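Local coordinates for major capsid protein P2 (Pseudoalteromonas phage pm2, PDB 2VVF), which forms the icosahedral protein shell of the virion as a homotrimer whose subunits each carry two jelly rolls, at residues A[28-33]-A[103-108]; A[3-8]-A[133-138]; A[141-146]-A[261-266]; A[21-26]-A[114-119]. All blocks are in the same frame, centred on the assembly; numbering follows the deposited sequence.

Contact 1 of 4, residues A[28-33]-A[103-108]. With CA (calcium ion), chain G.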
loop_
_atom_site.group_PDB
_atom_site.type_symbol
_atom_site.label_atom_id
_atom_site.label_comp_id
_atom_site.label_asym_id
_atom_site.label_seq_id
_atom_site.Cartn_x
_atom_site.Cartn_y
_atom_site.Cartn_z
ATOM N N THR A 28 12.076 -5.877 -22.687
ATOM C CA THR A 28 11.835 -6.446 -21.367
ATOM C C THR A 28 10.343 -6.668 -21.140
ATOM O O THR A 28 9.529 -5.781 -21.392
ATOM C CB THR A 28 12.419 -5.546 -20.264
ATOM O OG1 THR A 28 13.850 -5.548 -20.348
ATOM C CG2 THR A 28 11.988 -6.033 -18.890
ATOM N N TYR A 29 9.990 -7.855 -20.655
ATOM C CA TYR A 29 8.598 -8.184 -20.372
ATOM C C TYR A 29 8.339 -8.089 -18.874
ATOM O O TYR A 29 8.812 -8.922 -18.098
ATOM C CB TYR A 29 8.265 -9.595 -20.865
ATOM C CG TYR A 29 8.279 -9.740 -22.368
ATOM C CD1 TYR A 29 7.139 -9.493 -23.122
ATOM C CD2 TYR A 29 9.436 -10.121 -23.037
ATOM C CE1 TYR A 29 7.150 -9.619 -24.499
ATOM C CE2 TYR A 29 9.457 -10.254 -24.412
ATOM C CZ TYR A 29 8.312 -10.001 -25.139
ATOM O OH TYR A 29 8.327 -10.129 -26.508
ATOM N N GLU A 30 7.591 -7.070 -18.469
ATOM C CA GLU A 30 7.267 -6.878 -17.063
ATOM C C GLU A 30 6.074 -7.740 -16.667
ATOM O O GLU A 30 6.073 -8.374 -15.609
ATOM C CB GLU A 30 6.964 -5.406 -16.788
ATOM C CG GLU A 30 8.003 -4.450 -17.344
ATOM C CD GLU A 30 7.872 -3.053 -16.773
ATOM O OE1 GLU A 30 6.777 -2.712 -16.281
ATOM O OE2 GLU A 30 8.864 -2.296 -16.818
ATOM N N VAL A 31 5.059 -7.757 -17.526
ATOM C CA VAL A 31 3.855 -8.544 -17.286
ATOM C C VAL A 31 3.279 -9.067 -18.595
ATOM O O VAL A 31 3.333 -8.392 -19.625
ATOM C CB VAL A 31 2.787 -7.743 -16.512
ATOM C CG1 VAL A 31 1.631 -8.646 -16.119
ATOM C CG2 VAL A 31 3.393 -7.077 -15.286
ATOM N N ILE A 32 2.719 -10.270 -18.541
ATOM C CA ILE A 32 2.088 -10.881 -19.704
ATOM C C ILE A 32 0.676 -11.317 -19.323
ATOM O O ILE A 32 0.492 -12.209 -18.492
ATOM C CB ILE A 32 2.922 -12.053 -20.262
ATOM C CG1 ILE A 32 4.128 -11.520 -21.040
ATOM C CG2 ILE A 32 2.060 -12.946 -21.145
ATOM C CD1 ILE A 32 5.196 -12.558 -21.305
ATOM N N ASP A 33 -0.319 -10.657 -19.908
ATOM C CA ASP A 33 -1.715 -10.962 -19.620
ATOM C C ASP A 33 -2.273 -11.996 -20.589
ATOM O O ASP A 33 -2.412 -11.733 -21.782
ATOM C CB ASP A 33 -2.562 -9.687 -19.649
ATOM C CG ASP A 33 -1.979 -8.579 -18.788
ATOM O OD1 ASP A 33 -1.574 -8.863 -17.641
ATOM O OD2 ASP A 33 -1.920 -7.425 -19.260
ATOM N N MET A 103 13.392 -5.127 -10.940
ATOM C CA MET A 103 14.578 -5.968 -11.058
ATOM C C MET A 103 14.245 -7.418 -11.401
ATOM O O MET A 103 15.129 -8.199 -11.750
ATOM C CB MET A 103 15.413 -5.894 -9.777
ATOM C CG MET A 103 15.828 -7.241 -9.213
ATOM S SD MET A 103 16.860 -7.065 -7.737
ATOM C CE MET A 103 16.254 -8.420 -6.736
ATOM N N PHE A 104 12.966 -7.770 -11.317
ATOM C CA PHE A 104 12.528 -9.130 -11.616
ATOM C C PHE A 104 11.946 -9.263 -13.017
ATOM O O PHE A 104 11.588 -10.361 -13.445
ATOM C CB PHE A 104 11.509 -9.605 -10.580
ATOM C CG PHE A 104 12.102 -9.873 -9.228
ATOM C CD1 PHE A 104 12.590 -11.127 -8.908
ATOM C CD2 PHE A 104 12.174 -8.869 -8.278
ATOM C CE1 PHE A 104 13.138 -11.375 -7.665
ATOM C CE2 PHE A 104 12.719 -9.112 -7.033
ATOM C CZ PHE A 104 13.200 -10.365 -6.724
ATOM N N ALA A 105 11.853 -8.144 -13.730
ATOM C CA ALA A 105 11.310 -8.142 -15.084
ATOM C C ALA A 105 12.061 -9.117 -15.986
ATOM O O ALA A 105 13.257 -9.355 -15.804
ATOM C CB ALA A 105 11.337 -6.740 -15.670
ATOM N N LEU A 106 11.353 -9.678 -16.963
ATOM C CA LEU A 106 11.950 -10.633 -17.886
ATOM C C LEU A 106 12.663 -9.963 -19.056
ATOM O O LEU A 106 12.075 -9.762 -20.121
ATOM C CB LEU A 106 10.892 -11.607 -18.408
ATOM C CG LEU A 106 11.358 -12.620 -19.456
ATOM C CD1 LEU A 106 12.570 -13.390 -18.954
ATOM C CD2 LEU A 106 10.227 -13.569 -19.817
ATOM N N GLY A 107 13.936 -9.634 -18.858
ATOM C CA GLY A 107 14.737 -9.033 -19.916
ATOM C C GLY A 107 15.050 -10.135 -20.920
ATOM O O GLY A 107 15.184 -11.299 -20.541
ATOM N N THR A 108 15.145 -9.777 -22.197
ATOM C CA THR A 108 15.410 -10.763 -23.240
ATOM C C THR A 108 16.704 -10.517 -24.014
ATOM O O THR A 108 17.081 -11.315 -24.873
ATOM C CB THR A 108 14.210 -10.915 -24.191
ATOM O OG1 THR A 108 14.048 -9.713 -24.951
ATOM C CG2 THR A 108 12.938 -11.192 -23.405
HETATM CA CA CA G . 15.499 -9.307 -14.622
#

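Contact 2 of 4, residues A[3-8]-A[133-138]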
loop_
_atom_site.group_PDB
_atom_site.type_symbol
_atom_site.label_atom_id
_atom_site.label_comp_id
_atom_site.label_asym_id
_atom_site.label_seq_id
_atom_site.Cartn_x
_atom_site.Cartn_y
_atom_site.Cartn_z
ATOM N N SER A 3 5.316 0.114 -23.136
ATOM C CA SER A 3 4.551 -0.189 -24.335
ATOM C C SER A 3 3.640 -1.380 -24.082
ATOM O O SER A 3 4.084 -2.420 -23.595
ATOM C CB SER A 3 5.481 -0.478 -25.515
ATOM O OG SER A 3 6.685 -1.086 -25.083
ATOM N N PHE A 4 2.361 -1.211 -24.395
ATOM C CA PHE A 4 1.381 -2.275 -24.237
ATOM C C PHE A 4 1.082 -2.832 -25.622
ATOM O O PHE A 4 0.571 -2.119 -26.486
ATOM C CB PHE A 4 0.108 -1.736 -23.586
ATOM C CG PHE A 4 0.296 -1.302 -22.160
ATOM C CD1 PHE A 4 1.559 -1.275 -21.595
ATOM C CD2 PHE A 4 -0.787 -0.926 -21.386
ATOM C CE1 PHE A 4 1.740 -0.881 -20.283
ATOM C CE2 PHE A 4 -0.613 -0.533 -20.073
ATOM C CZ PHE A 4 0.653 -0.510 -19.521
ATOM N N LEU A 5 1.446 -4.092 -25.840
ATOM C CA LEU A 5 1.272 -4.721 -27.144
ATOM C C LEU A 5 0.363 -5.940 -27.134
ATOM O O LEU A 5 0.389 -6.748 -26.205
ATOM C CB LEU A 5 2.633 -5.129 -27.713
ATOM C CG LEU A 5 3.317 -4.177 -28.693
ATOM C CD1 LEU A 5 3.240 -2.741 -28.196
ATOM C CD2 LEU A 5 4.763 -4.599 -28.898
ATOM N N ASN A 6 -0.399 -6.091 -28.212
ATOM C CA ASN A 6 -1.257 -7.250 -28.391
ATOM C C ASN A 6 -0.388 -8.298 -29.075
ATOM O O ASN A 6 -0.150 -8.223 -30.280
ATOM C CB ASN A 6 -2.449 -6.901 -29.286
ATOM C CG ASN A 6 -3.644 -6.395 -28.498
ATOM O OD1 ASN A 6 -4.089 -7.030 -27.543
ATOM N ND2 ASN A 6 -4.179 -5.251 -28.907
ATOM N N LEU A 7 0.132 -9.237 -28.293
ATOM C CA LEU A 7 1.009 -10.274 -28.822
ATOM C C LEU A 7 0.415 -10.975 -30.040
ATOM O O LEU A 7 -0.804 -11.017 -30.216
ATOM C CB LEU A 7 1.352 -11.296 -27.736
ATOM C CG LEU A 7 2.728 -11.157 -27.079
ATOM C CD1 LEU A 7 3.282 -9.753 -27.263
ATOM C CD2 LEU A 7 2.663 -11.526 -25.607
ATOM N N ASN A 8 1.288 -11.522 -30.881
ATOM C CA ASN A 8 0.853 -12.234 -32.076
ATOM C C ASN A 8 -0.078 -13.374 -31.684
ATOM O O ASN A 8 -0.023 -13.873 -30.558
ATOM C CB ASN A 8 2.057 -12.780 -32.845
ATOM C CG ASN A 8 2.680 -11.744 -33.761
ATOM O OD1 ASN A 8 2.066 -10.723 -34.070
ATOM N ND2 ASN A 8 3.908 -12.002 -34.198
ATOM N N ALA A 133 1.232 -7.954 -23.926
ATOM C CA ALA A 133 2.494 -7.740 -23.233
ATOM C C ALA A 133 2.715 -6.307 -22.763
ATOM O O ALA A 133 2.562 -5.353 -23.527
ATOM C CB ALA A 133 3.659 -8.200 -24.094
ATOM N N GLN A 134 3.097 -6.170 -21.497
ATOM C CA GLN A 134 3.434 -4.874 -20.927
ATOM C C GLN A 134 4.958 -4.861 -20.890
ATOM O O GLN A 134 5.573 -5.473 -20.015
ATOM C CB GLN A 134 2.873 -4.741 -19.509
ATOM C CG GLN A 134 1.377 -4.976 -19.406
ATOM C CD GLN A 134 0.859 -4.752 -18.004
ATOM O OE1 GLN A 134 1.383 -3.922 -17.263
ATOM N NE2 GLN A 134 -0.170 -5.500 -17.626
ATOM N N LYS A 135 5.565 -4.226 -21.886
ATOM C CA LYS A 135 7.014 -4.221 -22.002
ATOM C C LYS A 135 7.688 -2.899 -21.664
ATOM O O LYS A 135 7.037 -1.865 -21.514
ATOM C CB LYS A 135 7.437 -4.682 -23.400
ATOM C CG LYS A 135 6.498 -5.695 -24.037
ATOM C CD LYS A 135 6.757 -5.823 -25.529
ATOM C CE LYS A 135 8.243 -5.948 -25.820
ATOM N NZ LYS A 135 8.520 -6.057 -27.280
ATOM N N SER A 136 9.010 -2.954 -21.557
ATOM C CA SER A 136 9.830 -1.788 -21.269
ATOM C C SER A 136 11.173 -1.987 -21.965
ATOM O O SER A 136 11.398 -3.019 -22.597
ATOM C CB SER A 136 10.024 -1.625 -19.758
ATOM O OG SER A 136 10.858 -2.642 -19.228
ATOM N N VAL A 137 12.062 -1.005 -21.852
ATOM C CA VAL A 137 13.371 -1.087 -22.490
ATOM C C VAL A 137 14.086 -2.411 -22.221
ATOM O O VAL A 137 13.986 -2.976 -21.130
ATOM C CB VAL A 137 14.254 0.132 -22.163
ATOM C CG1 VAL A 137 14.953 -0.057 -20.831
ATOM C CG2 VAL A 137 15.263 0.371 -23.277
ATOM N N GLY A 138 14.798 -2.902 -23.231
ATOM C CA GLY A 138 15.503 -4.176 -23.144
ATOM C C GLY A 138 16.582 -4.248 -22.068
ATOM O O GLY A 138 17.319 -3.289 -21.837
#

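Contact 3 of 4, residues A[141-146]-A[261-266]. With CA (calcium ion), chain G.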
loop_
_atom_site.group_PDB
_atom_site.type_symbol
_atom_site.label_atom_id
_atom_site.label_comp_id
_atom_site.label_asym_id
_atom_site.label_seq_id
_atom_site.Cartn_x
_atom_site.Cartn_y
_atom_site.Cartn_z
ATOM N N PRO A 141 18.371 -11.016 -19.101
ATOM C CA PRO A 141 17.451 -11.777 -18.266
ATOM C C PRO A 141 17.686 -11.413 -16.800
ATOM O O PRO A 141 16.745 -11.116 -16.067
ATOM C CB PRO A 141 17.861 -13.221 -18.541
ATOM C CG PRO A 141 18.321 -13.199 -19.965
ATOM C CD PRO A 141 18.849 -11.808 -20.249
ATOM N N SER A 142 18.954 -11.386 -16.401
ATOM C CA SER A 142 19.337 -10.997 -15.047
ATOM C C SER A 142 18.541 -11.701 -13.942
ATOM O O SER A 142 18.236 -12.890 -14.044
ATOM C CB SER A 142 19.245 -9.477 -14.895
ATOM O OG SER A 142 19.576 -9.066 -13.582
ATOM N N TRP A 143 18.231 -10.963 -12.880
ATOM C CA TRP A 143 17.486 -11.505 -11.744
ATOM C C TRP A 143 16.078 -11.940 -12.136
ATOM O O TRP A 143 15.264 -11.125 -12.566
ATOM C CB TRP A 143 17.426 -10.489 -10.602
ATOM C CG TRP A 143 18.462 -10.723 -9.549
ATOM C CD1 TRP A 143 19.711 -10.176 -9.491
ATOM C CD2 TRP A 143 18.358 -11.608 -8.427
ATOM N NE1 TRP A 143 20.388 -10.658 -8.394
ATOM C CE2 TRP A 143 19.580 -11.540 -7.727
ATOM C CE3 TRP A 143 17.347 -12.441 -7.940
ATOM C CZ2 TRP A 143 19.816 -12.274 -6.567
ATOM C CZ3 TRP A 143 17.586 -13.172 -6.790
ATOM C CH2 TRP A 143 18.810 -13.081 -6.116
ATOM N N LEU A 144 15.795 -13.228 -11.971
ATOM C CA LEU A 144 14.491 -13.779 -12.318
ATOM C C LEU A 144 13.984 -14.718 -11.230
ATOM O O LEU A 144 14.767 -15.274 -10.461
ATOM C CB LEU A 144 14.592 -14.556 -13.636
ATOM C CG LEU A 144 14.137 -13.886 -14.935
ATOM C CD1 LEU A 144 14.219 -12.376 -14.839
ATOM C CD2 LEU A 144 14.956 -14.397 -16.110
ATOM N N THR A 145 12.668 -14.909 -11.189
ATOM C CA THR A 145 12.045 -15.835 -10.248
ATOM C C THR A 145 11.961 -17.187 -10.948
ATOM O O THR A 145 11.491 -17.275 -12.083
ATOM C CB THR A 145 10.641 -15.359 -9.826
ATOM O OG1 THR A 145 10.746 -14.143 -9.076
ATOM C CG2 THR A 145 9.954 -16.416 -8.976
ATOM N N MET A 146 12.441 -18.236 -10.287
ATOM C CA MET A 146 12.427 -19.569 -10.878
ATOM C C MET A 146 11.592 -20.543 -10.059
ATOM O O MET A 146 12.077 -21.141 -9.102
ATOM C CB MET A 146 13.854 -20.092 -11.056
ATOM C CG MET A 146 14.660 -19.314 -12.081
ATOM S SD MET A 146 16.400 -19.193 -11.658
ATOM C CE MET A 146 16.898 -17.774 -12.656
ATOM N N MET A 261 15.448 -17.791 -6.735
ATOM C CA MET A 261 15.784 -16.486 -7.289
ATOM C C MET A 261 17.282 -16.422 -7.558
ATOM O O MET A 261 18.082 -16.961 -6.795
ATOM C CB MET A 261 15.408 -15.375 -6.305
ATOM C CG MET A 261 13.920 -15.116 -6.169
ATOM S SD MET A 261 13.582 -13.824 -4.955
ATOM C CE MET A 261 14.707 -14.287 -3.643
ATOM N N GLY A 262 17.659 -15.742 -8.633
ATOM C CA GLY A 262 19.064 -15.599 -8.983
ATOM C C GLY A 262 19.213 -14.997 -10.378
ATOM O O GLY A 262 18.247 -14.893 -11.119
ATOM N N VAL A 263 20.425 -14.582 -10.713
ATOM C CA VAL A 263 20.754 -14.019 -12.016
ATOM C C VAL A 263 20.776 -15.176 -12.995
ATOM O O VAL A 263 21.554 -16.128 -12.852
ATOM C CB VAL A 263 22.125 -13.279 -11.997
ATOM C CG1 VAL A 263 22.507 -12.803 -13.368
ATOM C CG2 VAL A 263 22.132 -12.140 -10.977
ATOM N N TRP A 264 19.886 -15.100 -13.972
ATOM C CA TRP A 264 19.782 -16.142 -14.970
ATOM C C TRP A 264 21.096 -16.356 -15.706
ATOM O O TRP A 264 21.759 -15.404 -16.121
ATOM C CB TRP A 264 18.661 -15.837 -15.961
ATOM C CG TRP A 264 18.400 -16.969 -16.907
ATOM C CD1 TRP A 264 17.622 -18.068 -16.677
ATOM C CD2 TRP A 264 18.945 -17.133 -18.224
ATOM N NE1 TRP A 264 17.638 -18.897 -17.774
ATOM C CE2 TRP A 264 18.441 -18.345 -18.737
ATOM C CE3 TRP A 264 19.803 -16.367 -19.021
ATOM C CZ2 TRP A 264 18.765 -18.810 -20.010
ATOM C CZ3 TRP A 264 20.125 -16.831 -20.284
ATOM C CH2 TRP A 264 19.608 -18.041 -20.766
ATOM N N SER A 265 21.460 -17.622 -15.864
ATOM C CA SER A 265 22.684 -17.991 -16.560
ATOM C C SER A 265 22.387 -19.062 -17.601
ATOM O O SER A 265 21.613 -19.989 -17.351
ATOM C CB SER A 265 23.737 -18.495 -15.571
ATOM O OG SER A 265 24.899 -18.936 -16.251
ATOM N N ARG A 266 23.002 -18.915 -18.772
ATOM C CA ARG A 266 22.814 -19.844 -19.880
ATOM C C ARG A 266 23.142 -21.281 -19.487
ATOM O O ARG A 266 22.659 -22.228 -20.108
ATOM C CB ARG A 266 23.677 -19.430 -21.073
ATOM C CG ARG A 266 23.222 -18.155 -21.761
ATOM C CD ARG A 266 23.985 -17.936 -23.061
ATOM N NE ARG A 266 23.538 -16.738 -23.766
ATOM C CZ ARG A 266 24.335 -15.726 -24.099
ATOM N NH1 ARG A 266 23.843 -14.677 -24.743
ATOM N NH2 ARG A 266 25.623 -15.764 -23.787
HETATM CA CA CA G . 15.499 -9.307 -14.622
HETATM O O HOH W 1 21.427 -12.675 -17.524
#

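Contact 4 of 4, residues A[21-26]-A[114-119]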
loop_
_atom_site.group_PDB
_atom_site.type_symbol
_atom_site.label_atom_id
_atom_site.label_comp_id
_atom_site.label_asym_id
_atom_site.label_seq_id
_atom_site.Cartn_x
_atom_site.Cartn_y
_atom_site.Cartn_z
ATOM N N ILE A 21 3.775 -19.760 -26.459
ATOM C CA ILE A 21 3.738 -18.314 -26.618
ATOM C C ILE A 21 5.163 -17.837 -26.862
ATOM O O ILE A 21 5.915 -17.587 -25.922
ATOM C CB ILE A 21 3.116 -17.610 -25.394
ATOM C CG1 ILE A 21 1.641 -17.987 -25.254
ATOM C CG2 ILE A 21 3.272 -16.096 -25.515
ATOM C CD1 ILE A 21 0.960 -17.343 -24.070
ATOM N N LYS A 22 5.542 -17.760 -28.131
ATOM C CA LYS A 22 6.886 -17.337 -28.494
ATOM C C LYS A 22 7.020 -15.824 -28.405
ATOM O O LYS A 22 6.357 -15.085 -29.133
ATOM C CB LYS A 22 7.249 -17.837 -29.893
ATOM C CG LYS A 22 6.974 -19.317 -30.096
ATOM C CD LYS A 22 7.673 -19.852 -31.331
ATOM C CE LYS A 22 7.653 -21.371 -31.356
ATOM N NZ LYS A 22 8.569 -21.925 -32.390
ATOM N N LEU A 23 7.869 -15.372 -27.490
ATOM C CA LEU A 23 8.076 -13.947 -27.274
ATOM C C LEU A 23 9.244 -13.400 -28.084
ATOM O O LEU A 23 10.334 -13.978 -28.098
ATOM C CB LEU A 23 8.274 -13.659 -25.786
ATOM C CG LEU A 23 7.207 -14.248 -24.859
ATOM C CD1 LEU A 23 7.693 -14.266 -23.420
ATOM C CD2 LEU A 23 5.904 -13.469 -24.982
ATOM N N PRO A 24 9.004 -12.280 -28.757
ATOM C CA PRO A 24 10.025 -11.628 -29.563
ATOM C C PRO A 24 11.145 -11.087 -28.681
ATOM O O PRO A 24 10.892 -10.430 -27.671
ATOM C CB PRO A 24 9.258 -10.479 -30.213
ATOM C CG PRO A 24 7.879 -11.020 -30.385
ATOM C CD PRO A 24 7.646 -12.001 -29.257
ATOM N N ILE A 25 12.382 -11.380 -29.066
ATOM C CA ILE A 25 13.548 -10.942 -28.308
ATOM C C ILE A 25 13.922 -9.494 -28.611
ATOM O O ILE A 25 13.737 -9.015 -29.732
ATOM C CB ILE A 25 14.747 -11.885 -28.534
ATOM C CG1 ILE A 25 14.555 -13.189 -27.755
ATOM C CG2 ILE A 25 16.046 -11.201 -28.131
ATOM C CD1 ILE A 25 13.437 -14.057 -28.282
ATOM N N GLY A 26 14.451 -8.801 -27.608
ATOM C CA GLY A 26 14.867 -7.416 -27.783
ATOM C C GLY A 26 14.533 -6.520 -26.595
ATOM O O GLY A 26 15.363 -5.721 -26.162
ATOM N N CYS A 114 12.637 -17.068 -26.249
ATOM C CA CYS A 114 11.868 -16.849 -25.031
ATOM C C CYS A 114 10.486 -17.436 -25.286
ATOM O O CYS A 114 9.747 -16.958 -26.147
ATOM C CB CYS A 114 11.770 -15.359 -24.703
ATOM S SG CYS A 114 11.535 -15.015 -22.944
ATOM N N GLU A 115 10.156 -18.502 -24.568
ATOM C CA GLU A 115 8.897 -19.194 -24.790
ATOM C C GLU A 115 8.100 -19.497 -23.527
ATOM O O GLU A 115 8.655 -19.664 -22.440
ATOM C CB GLU A 115 9.175 -20.513 -25.515
ATOM C CG GLU A 115 8.416 -20.698 -26.812
ATOM C CD GLU A 115 8.961 -21.850 -27.635
ATOM O OE1 GLU A 115 9.961 -21.644 -28.354
ATOM O OE2 GLU A 115 8.402 -22.963 -27.549
ATOM N N ILE A 116 6.788 -19.619 -23.705
ATOM C CA ILE A 116 5.886 -20.003 -22.629
ATOM C C ILE A 116 5.057 -21.163 -23.168
ATOM O O ILE A 116 4.015 -20.962 -23.792
ATOM C CB ILE A 116 4.993 -18.839 -22.167
ATOM C CG1 ILE A 116 5.829 -17.770 -21.465
ATOM C CG2 ILE A 116 3.911 -19.348 -21.226
ATOM C CD1 ILE A 116 5.005 -16.625 -20.919
ATOM N N LYS A 117 5.564 -22.375 -22.975
ATOM C CA LYS A 117 4.906 -23.573 -23.474
ATOM C C LYS A 117 3.858 -24.111 -22.509
ATOM O O LYS A 117 3.933 -23.886 -21.302
ATOM C CB LYS A 117 5.939 -24.657 -23.792
ATOM C CG LYS A 117 6.920 -24.277 -24.889
ATOM C CD LYS A 117 8.204 -25.082 -24.784
ATOM C CE LYS A 117 8.142 -26.343 -25.631
ATOM N NZ LYS A 117 9.476 -26.705 -26.184
ATOM N N PHE A 118 2.887 -24.833 -23.057
ATOM C CA PHE A 118 1.817 -25.420 -22.262
ATOM C C PHE A 118 1.012 -26.393 -23.113
ATOM O O PHE A 118 1.056 -26.340 -24.340
ATOM C CB PHE A 118 0.902 -24.327 -21.697
ATOM C CG PHE A 118 0.245 -23.481 -22.752
ATOM C CD1 PHE A 118 0.866 -22.340 -23.231
ATOM C CD2 PHE A 118 -0.991 -23.835 -23.272
ATOM C CE1 PHE A 118 0.266 -21.564 -24.207
ATOM C CE2 PHE A 118 -1.596 -23.062 -24.248
ATOM C CZ PHE A 118 -0.966 -21.926 -24.715
ATOM N N ASP A 119 0.278 -27.281 -22.452
ATOM C CA ASP A 119 -0.542 -28.266 -23.143
ATOM C C ASP A 119 -2.021 -28.031 -22.851
ATOM O O ASP A 119 -2.409 -27.811 -21.702
ATOM C CB ASP A 119 -0.152 -29.682 -22.713
ATOM C CG ASP A 119 1.341 -29.928 -22.798
ATOM O OD1 ASP A 119 1.976 -29.423 -23.748
ATOM O OD2 ASP A 119 1.881 -30.629 -21.916
#

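Contact 1 of 4, residues A[28-33]-A[103-108]
Tyr29 and Leu106 form an antiparallel hydrogen-bonded pair, by which the short strand 106-107 joins strand 28-37 in the first jelly roll of this double jelly-roll protein. Tyr29 N gives its hydrogen to Leu106 O over 2.9 Å, nearly straight at 177°. Leu106 N returns a bond to Tyr29 O of the same 2.9 Å length but more bent, 154°. Beside this pair, Thr28 and Gly107 make a non-hydrogen-bonded one, with Thr28 CA 3.6 Å from Leu106 O in a CA-H...O contact. The ladder spans two pairs; Leu106 centres an inverse gamma turn, and strand 28-37 turns a corner at Glu30, where Glu30 and Val31 both face Gln134 in a classic beta bulge.

The apolar contacts fall on two faces. On that of Thr28, CG2 lies anti to the backbone N and meets Ala105 CB at 3.4 Å. On that of Tyr29, its CB rests 4.1 Å from Leu106 CB. Farther out, Thr108 CG2 comes to the edge of the Tyr29 ring, in its plane, 3.7 Å from CD2 and equally far from CE2.

The polar ends of these side chains bond outside the two segments: Tyr29 OH to Pro24 O, Thr28 OG1 to Val137 O, and Thr108 OG1 to Gln27 O. The metal contact comes from the backbone. Pro141 O and Trp143 O bind the same calcium ion as Ala105 O, which sits 2.5 Å from it.

Contact 2 of 4, residues A[3-8]-A[133-138]
Ala133 opens the ladder with two bonds to Leu5: its N reaches Leu5 O at 2.7 Å, and Leu5 N reaches Ala133 O at 2.9 Å. The methyl of Ala133 is met by Leu7, whose CD1 approaches CB to 3.5 Å. Gln134 pairs with Phe4 without hydrogen bonds, on the other face of the sheet. Its CG, set beside the backbone N (chi1 -55°), lies over one face of the Phe4 ring, offset toward the rim, and the amide plane is turned 46° from the ring. That amide bonds onward, OE1 to Tyr210 OH of the second subunit and NE2 to Asp33 OD2. Lys135 bonds twice with Ser3, its N to Ser3 O at 2.9 Å and Ser3 N to its O at 3.1 Å. Its CD passes 4.1 Å from Leu5 CD2. At Ser136 the backbone is bonded to Thr28. Strand 128-136 thus runs between strand 3-6 and strand 28-37 in a sheet of the first jelly roll, while the second subunit of the trimer packs Ile206 against both Phe4 and Gln134.

Contact 3 of 4, residues A[141-146]-A[261-266]
Gly262 CA sits over one face of the Trp143 indole, 3.7 Å from the centroid of the six-membered ring and 16° off its normal, a CH-pi contact in which the glycine backbone supplies the C-H. The five-membered ring of the same indole meets Val263, whose CG2 lies 3.5 Å from Trp143 NE1; these two side chains cross at about a right angle. A second cluster surrounds Trp264. Its CG is anti to the backbone N (chi1 -173°), and CE3 comes 3.6 Å from Pro141 CG. Leu144 lies side by side with Trp264, CD2 to CB 4.0 Å, while Met146 CE reaches the indole at its edge, near the ring plane.

Backbone bonds hold these groups in register. The bond from Trp264 N to Ser142 O is 2.8 Å long and almost linear (177°). Leu144 N gives to Gly262 O over 3.1 Å, and the return bond from Gly262 N to Leu144 O is weak. The ladder is an antiparallel pairing of strands 143-154 and 252-263, in a sheet of the second jelly roll. A water adds a bridge beyond its end, accepting from Ser142 N and donating to Trp264 O.

The start of segment 141-146 is also tied to a metal: Pro141 O binds the calcium ion at 2.6 Å and Trp143 O at 2.8 Å, with Ala105 O as the further protein ligand. Outside this shell, Leu51 and Leu56, from strands 44-51 and 54-59 of the first jelly roll, pack against both Leu144 and Trp264. Thr145 OG1 bonds to Arg87 NH1.

Contact 4 of 4, residues A[21-26]-A[114-119]
Phe118 CG lies between its backbone N and carbonyl carbon (chi1 60°), and the ring that follows turns its edge to Ile21: CG1 stands in the ring plane, 4.0 Å from Phe118 CE1. Lys22 CG, anti to the carbonyl carbon (chi1 -50°), starts a chain that extends beside that of Glu115.

The backbones belong to antiparallel strands 18-23 and 114-120 of the first jelly roll, where strand 18-23 is outermost within the chain in a four-stranded sheet. Leu23 N to Cys114 O measures 2.8 Å. Ile21 N to Ile116 O is 2.9 Å. The reciprocal bond, Ile116 N to Ile21 O, is longer at 3.1 Å and bent to 137°, so the pairing is less regular at this end. A CA-H...O contact from Glu115 CA also reaches Ile21 O.

On the buried face, Leu23 CD1 touches Cys114 SG at 3.9 Å, and the branch carbons of Ile21 and Ile116 pack on each other. This face looks toward strand 28-37: Ile32 touches both Leu23 and Ile116, and Leu34 touches Ile21. Past the strand end, Ile25 brings CD1 4.2 Å from Cys114 CB.

On the other face, Lys22 and Glu115 lie side by side, pointing the same way. Their aliphatic parts touch, with 3.8 Å between Lys22 CG and Glu115 CG. The charges are opposite but too far apart for a salt bridge, Lys22 NZ standing 4.3 Å from Glu115 OE1.

In the fold
Starting from the N terminus, strand 3-6 opens the widest of three nested loops, which contact 2 closes when the chain returns at 133-138. Inside it lies the loop of contact 4, from 21-26 to 114-119, and inside that the loop of contact 1, from 28-33 to 103-108. None of these cross. Contacts 1 and 2 share a sheet through neighbouring strands 28-37 and 128-136, whereas contact 4 belongs to the four-stranded sheet packed against it, so the three tie together the first jelly roll. Contact 3 follows in series and closes the second jelly roll between its first and last strands. The calcium ion links it to contact 1, bridging the two jelly rolls.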